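Local structure of tryptophan halogenase superfamily (Brevundimonas sp. BAL3, 6FRL) at residues H102-Y107 / D162-L167; A250-Q255 / D301-E306. The protein is a flavin-dependent halogenase that prefers bromination over chlorination, probably acting on an electron-rich aromatic substrate as its tryptophan halogenase relatives do. All coordinates share one frame; numbering follows the deposited sequence.

Contact 1 of 2, residues H102-Y107 / D162-L167; sequences HPFGLY and DWALHL
The phenyl ring of F104 meets the second segment with D162 O at its edge, in the ring plane, 3.7 Å from CD2. Two carbons approach the same side of the ring obliquely: the methyl CB of A164 lies 4.1 Å from F104 CE2, and W163 CA comes within 4.0 Å of CD2. F104 thus rests alongside the backbone of 162-164, in apolar touch with one methyl group, rather than stacking on the indole of W163, whose CB points away from the first segment. The torsion that sets this, with CG beside the backbone N and anti to the carbonyl carbon (chi1 -46°), carries the ring past D162 to the alanine.

Where the two segments come nearest, D162 N donates to F104 O over 2.9 Å in a nearly straight bond (172° at the hydrogen). A water accepts from F104 N at 3.1 Å; its bond to D162 O is long, 3.3 Å, and only one of several it could make. The carboxylate of D162 turns from F104; its OD1 accepts a weak bond from W163 N and forms a salt bridge with R63, which also makes a cation-pi contact with W163.

Segment 102-107 lies toward the end of edge strand 99-103 of the mixed sheet, and from it F104 meets the start of strand 164-168, the middle strand of a small antiparallel sheet. P60 touches both F104 and D162, K85 of strand 83-85 packs on F104, and helix 73-79 lies against W163.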
loop_
_atom_site.group_PDB
_atom_site.type_symbol
_atom_site.label_atom_id
_atom_site.label_comp_id
_atom_site.label_asym_id
_atom_site.label_seq_id
_atom_site.Cartn_x
_atom_site.Cartn_y
_atom_site.Cartn_z
ATOM N N HIS B 102 1.905 10.887 21.002
ATOM C CA HIS B 102 1.912 10.272 19.654
ATOM C C HIS B 102 3.278 10.434 19.062
ATOM O O HIS B 102 3.644 11.528 18.648
ATOM C CB HIS B 102 0.858 10.917 18.727
ATOM C CG HIS B 102 0.884 10.402 17.318
ATOM N ND1 HIS B 102 0.269 11.067 16.273
ATOM C CD2 HIS B 102 1.484 9.314 16.777
ATOM C CE1 HIS B 102 0.511 10.421 15.146
ATOM N NE2 HIS B 102 1.228 9.342 15.429
ATOM N N PRO B 103 4.057 9.352 19.030
ATOM C CA PRO B 103 5.417 9.417 18.524
ATOM C C PRO B 103 5.520 9.080 17.040
ATOM O O PRO B 103 4.554 8.631 16.453
ATOM C CB PRO B 103 6.091 8.317 19.334
ATOM C CG PRO B 103 5.041 7.238 19.372
ATOM C CD PRO B 103 3.769 7.999 19.546
ATOM N N PHE B 104 6.714 9.206 16.488
ATOM C CA PHE B 104 7.051 8.609 15.175
ATOM C C PHE B 104 7.763 7.284 15.418
ATOM O O PHE B 104 8.996 7.250 15.520
ATOM C CB PHE B 104 7.922 9.560 14.357
ATOM C CG PHE B 104 7.413 10.968 14.350
ATOM C CD1 PHE B 104 6.194 11.258 13.770
ATOM C CD2 PHE B 104 8.145 12.014 14.930
ATOM C CE1 PHE B 104 5.705 12.563 13.752
ATOM C CE2 PHE B 104 7.657 13.320 14.906
ATOM C CZ PHE B 104 6.439 13.586 14.322
ATOM N N GLY B 105 6.981 6.215 15.564
ATOM C CA GLY B 105 7.524 4.878 15.756
ATOM C C GLY B 105 6.442 3.830 15.994
ATOM O O GLY B 105 5.260 4.161 16.226
ATOM N N LEU B 106 6.856 2.563 15.958
ATOM C CA LEU B 106 5.996 1.449 16.371
ATOM C C LEU B 106 6.119 1.165 17.886
ATOM O O LEU B 106 7.011 1.715 18.559
ATOM C CB LEU B 106 6.329 0.177 15.590
ATOM C CG LEU B 106 6.547 0.261 14.079
ATOM C CD1 LEU B 106 6.874 -1.153 13.549
ATOM C CD2 LEU B 106 5.336 0.901 13.439
ATOM N N TYR B 107 5.193 0.327 18.386
ATOM C CA TYR B 107 5.153 -0.142 19.776
ATOM C C TYR B 107 5.615 -1.589 19.911
ATOM O O TYR B 107 5.088 -2.478 19.264
ATOM C CB TYR B 107 3.733 -0.046 20.326
ATOM C CG TYR B 107 3.242 1.359 20.474
ATOM C CD1 TYR B 107 3.536 2.114 21.611
ATOM C CD2 TYR B 107 2.499 1.961 19.471
ATOM C CE1 TYR B 107 3.069 3.427 21.737
ATOM C CE2 TYR B 107 2.035 3.266 19.603
ATOM C CZ TYR B 107 2.329 3.992 20.713
ATOM O OH TYR B 107 1.874 5.263 20.832
ATOM N N ASP B 162 11.640 7.610 14.455
ATOM C CA ASP B 162 12.046 8.741 13.607
ATOM C C ASP B 162 11.806 10.080 14.329
ATOM O O ASP B 162 11.313 10.119 15.481
ATOM C CB ASP B 162 11.373 8.628 12.231
ATOM C CG ASP B 162 12.207 9.246 11.078
ATOM O OD1 ASP B 162 13.296 9.844 11.303
ATOM O OD2 ASP B 162 11.718 9.144 9.931
ATOM N N TRP B 163 12.200 11.166 13.685
ATOM C CA TRP B 163 12.115 12.498 14.292
ATOM C C TRP B 163 11.959 13.568 13.232
ATOM O O TRP B 163 12.292 13.354 12.060
ATOM C CB TRP B 163 13.367 12.768 15.121
ATOM C CG TRP B 163 14.677 12.892 14.323
ATOM C CD1 TRP B 163 15.414 11.876 13.761
ATOM C CD2 TRP B 163 15.394 14.114 14.032
ATOM N NE1 TRP B 163 16.524 12.398 13.124
ATOM C CE2 TRP B 163 16.538 13.763 13.291
ATOM C CE3 TRP B 163 15.170 15.463 14.326
ATOM C CZ2 TRP B 163 17.438 14.698 12.858
ATOM C CZ3 TRP B 163 16.090 16.408 13.880
ATOM C CH2 TRP B 163 17.197 16.023 13.164
ATOM N N ALA B 164 11.466 14.724 13.653
ATOM C CA ALA B 164 11.196 15.830 12.729
ATOM C C ALA B 164 11.625 17.148 13.363
ATOM O O ALA B 164 12.362 17.129 14.352
ATOM C CB ALA B 164 9.700 15.843 12.331
ATOM N N LEU B 165 11.178 18.271 12.784
ATOM C CA LEU B 165 11.550 19.599 13.269
ATOM C C LEU B 165 10.390 20.451 13.775
ATOM O O LEU B 165 9.235 20.372 13.272
ATOM C CB LEU B 165 12.238 20.399 12.155
ATOM C CG LEU B 165 13.329 19.729 11.340
ATOM C CD1 LEU B 165 13.913 20.734 10.342
ATOM C CD2 LEU B 165 14.383 19.153 12.268
ATOM N N HIS B 166 10.708 21.256 14.790
ATOM C CA HIS B 166 9.978 22.477 15.072
ATOM C C HIS B 166 10.835 23.552 14.430
ATOM O O HIS B 166 12.026 23.620 14.725
ATOM C CB HIS B 166 9.880 22.740 16.592
ATOM C CG HIS B 166 9.255 21.628 17.376
ATOM N ND1 HIS B 166 9.955 20.899 18.309
ATOM C CD2 HIS B 166 7.990 21.126 17.367
ATOM C CE1 HIS B 166 9.149 19.995 18.845
ATOM N NE2 HIS B 166 7.954 20.101 18.282
ATOM N N LEU B 167 10.269 24.401 13.583
ATOM C CA LEU B 167 11.091 25.407 12.913
ATOM C C LEU B 167 10.367 26.706 12.560
ATOM O O LEU B 167 9.121 26.784 12.541
ATOM C CB LEU B 167 11.772 24.803 11.665
ATOM C CG LEU B 167 10.946 24.027 10.619
ATOM C CD1 LEU B 167 9.551 24.592 10.356
ATOM C CD2 LEU B 167 11.699 23.938 9.305
HETATM O O HOH W 1 9.436 9.334 18.039
#

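Contact 2 of 2, residues A250-Q255 / D301-E306; sequences AAYAVQ and DQALAE
Strand 250-257 and helix 300-307 face each other without any backbone bond between them, Y252 and L304 being the nearest pair with CA atoms 8.0 Å apart. This is helix-on-sheet packing: the short helix lies against the large mixed sheet of the halogenase, in which 250-257 runs antiparallel between strands 286-293 and 314-323. Residues 250-255 keep extended beta angles throughout, while 301-306 is regular helix, with A305 N bonded to D301 O at 3.0 Å.

Y252 carries the whole contact from the strand side. Its CG stands beside the backbone N and anti to the carbonyl carbon (chi1 -85°), which sends the ring out from the sheet to the helix. In L304, chi2 of 178° puts CD1 anti to CA and leaves CD2 as the branch turned onto the ring, and the two side chains cross at about a right angle. A303 approaches differently, its CB lying near the ring plane at the edge, 4.1 Å from Y252 CE2. One residue of the helix therefore lies over a face of the tyrosine while the residue before it touches the ring edge, and F293 of the adjoining strand touches both Y252 and A303. D300 and L307, at the two ends of the same helix, also meet the tyrosine, as do P319 and R321 from strand 314-323. Without the ring, as with an alanine in place of Y252, the L304 methyl would probably lose the aromatic face it rests on and a gap open between helix and sheet. The CH-pi contact is well centred: L304 CD2 stands 3.5 Å from the ring centroid of Y252, only 4° off the ring normal.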
loop_
_atom_site.group_PDB
_atom_site.type_symbol
_atom_site.label_atom_id
_atom_site.label_comp_id
_atom_site.label_asym_id
_atom_site.label_seq_id
_atom_site.Cartn_x
_atom_site.Cartn_y
_atom_site.Cartn_z
ATOM N N ALA B 250 -12.012 29.002 14.065
ATOM C CA ALA B 250 -11.181 30.189 14.240
ATOM C C ALA B 250 -9.911 29.834 14.996
ATOM O O ALA B 250 -9.832 28.758 15.621
ATOM C CB ALA B 250 -11.940 31.242 15.015
ATOM N N ALA B 251 -8.928 30.736 14.951
ATOM C CA ALA B 251 -7.713 30.549 15.712
ATOM C C ALA B 251 -6.973 31.854 16.018
ATOM O O ALA B 251 -7.003 32.797 15.223
ATOM C CB ALA B 251 -6.783 29.602 14.969
ATOM N N TYR B 252 -6.293 31.875 17.166
ATOM C CA TYR B 252 -5.372 32.933 17.528
ATOM C C TYR B 252 -3.942 32.368 17.600
ATOM O O TYR B 252 -3.722 31.289 18.145
ATOM C CB TYR B 252 -5.748 33.512 18.887
ATOM C CG TYR B 252 -6.818 34.591 18.861
ATOM C CD1 TYR B 252 -6.548 35.847 18.350
ATOM C CD2 TYR B 252 -8.078 34.366 19.416
ATOM C CE1 TYR B 252 -7.502 36.837 18.364
ATOM C CE2 TYR B 252 -9.041 35.351 19.440
ATOM C CZ TYR B 252 -8.756 36.586 18.904
ATOM O OH TYR B 252 -9.728 37.582 18.896
ATOM N N ALA B 253 -2.968 33.092 17.053
ATOM C CA ALA B 253 -1.560 32.693 17.173
ATOM C C ALA B 253 -0.744 33.863 17.690
ATOM O O ALA B 253 -1.058 35.030 17.392
ATOM C CB ALA B 253 -1.009 32.228 15.835
ATOM N N VAL B 254 0.304 33.546 18.440
ATOM C CA VAL B 254 1.180 34.545 18.981
ATOM C C VAL B 254 2.547 33.903 19.269
ATOM O O VAL B 254 2.611 32.807 19.881
ATOM C CB VAL B 254 0.564 35.193 20.250
ATOM C CG1 VAL B 254 0.326 34.168 21.351
ATOM C CG2 VAL B 254 1.437 36.327 20.795
ATOM N N GLN B 255 3.618 34.572 18.798
ATOM C CA GLN B 255 4.979 34.156 19.102
ATOM C C GLN B 255 5.341 34.621 20.511
ATOM O O GLN B 255 4.962 35.716 20.926
ATOM C CB GLN B 255 6.011 34.708 18.091
ATOM C CG GLN B 255 5.964 34.141 16.686
ATOM C CD GLN B 255 6.442 32.693 16.591
ATOM O OE1 GLN B 255 5.608 31.776 16.498
ATOM N NE2 GLN B 255 7.768 32.477 16.583
ATOM N N ASP B 301 -12.755 37.589 23.617
ATOM C CA ASP B 301 -12.124 37.809 24.937
ATOM C C ASP B 301 -12.015 36.531 25.773
ATOM O O ASP B 301 -11.030 36.363 26.504
ATOM C CB ASP B 301 -12.851 38.902 25.751
ATOM C CG ASP B 301 -12.807 40.270 25.085
ATOM O OD1 ASP B 301 -11.827 40.591 24.369
ATOM O OD2 ASP B 301 -13.774 41.025 25.292
ATOM N N GLN B 302 -13.015 35.644 25.674
ATOM C CA GLN B 302 -12.966 34.330 26.364
ATOM C C GLN B 302 -11.809 33.456 25.823
ATOM O O GLN B 302 -11.081 32.802 26.600
ATOM C CB GLN B 302 -14.324 33.594 26.292
ATOM C CG GLN B 302 -15.439 34.173 27.193
ATOM C CD GLN B 302 -16.860 33.688 26.847
ATOM O OE1 GLN B 302 -17.083 32.992 25.858
ATOM N NE2 GLN B 302 -17.820 34.066 27.661
ATOM N N ALA B 303 -11.628 33.494 24.498
ATOM C CA ALA B 303 -10.521 32.817 23.825
ATOM C C ALA B 303 -9.161 33.308 24.291
ATOM O O ALA B 303 -8.263 32.520 24.544
ATOM C CB ALA B 303 -10.640 32.987 22.314
ATOM N N LEU B 304 -8.994 34.616 24.376
ATOM C CA LEU B 304 -7.718 35.193 24.809
ATOM C C LEU B 304 -7.461 34.923 26.297
ATOM O O LEU B 304 -6.296 34.789 26.712
ATOM C CB LEU B 304 -7.679 36.691 24.500
ATOM C CG LEU B 304 -7.839 37.098 23.016
ATOM C CD1 LEU B 304 -7.838 38.605 22.806
ATOM C CD2 LEU B 304 -6.762 36.469 22.154
ATOM N N ALA B 305 -8.543 34.815 27.082
ATOM C CA ALA B 305 -8.470 34.433 28.505
ATOM C C ALA B 305 -7.944 33.008 28.737
ATOM O O ALA B 305 -7.336 32.724 29.775
ATOM C CB ALA B 305 -9.837 34.603 29.174
ATOM N N GLU B 306 -8.202 32.112 27.795
ATOM C CA GLU B 306 -7.626 30.760 27.842
ATOM C C GLU B 306 -6.150 30.729 27.360
ATOM O O GLU B 306 -5.302 30.069 27.978
ATOM C CB GLU B 306 -8.492 29.795 27.015
ATOM C CG GLU B 306 -9.955 29.751 27.425
ATOM C CD GLU B 306 -10.674 28.494 26.996
ATOM O OE1 GLU B 306 -10.683 28.168 25.781
ATOM O OE2 GLU B 306 -11.239 27.836 27.894
#

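How the contacts relate
From the N terminus, the chain leaves the large mixed sheet after strand 99-103, passes through helices 116-125 and 137-143, and comes back alongside at 162-167, in the small antiparallel sheet, where contact 1 closes a loop with 54 residues between its segments. Contact 2 opens later, at strand 250-257, and closes at helix 300-307 after the antiparallel meander of strands 268-273, 276-282 and 286-293. The two loops therefore follow in series, neither nesting nor crossing. The centres of contacts 1 and 2 lie about 27 Å apart. Both reach the same sheet: in contact 1 F104, near the end of its edge strand, meets the small sheet's middle strand, and contact 2 packs a helix on an inner strand.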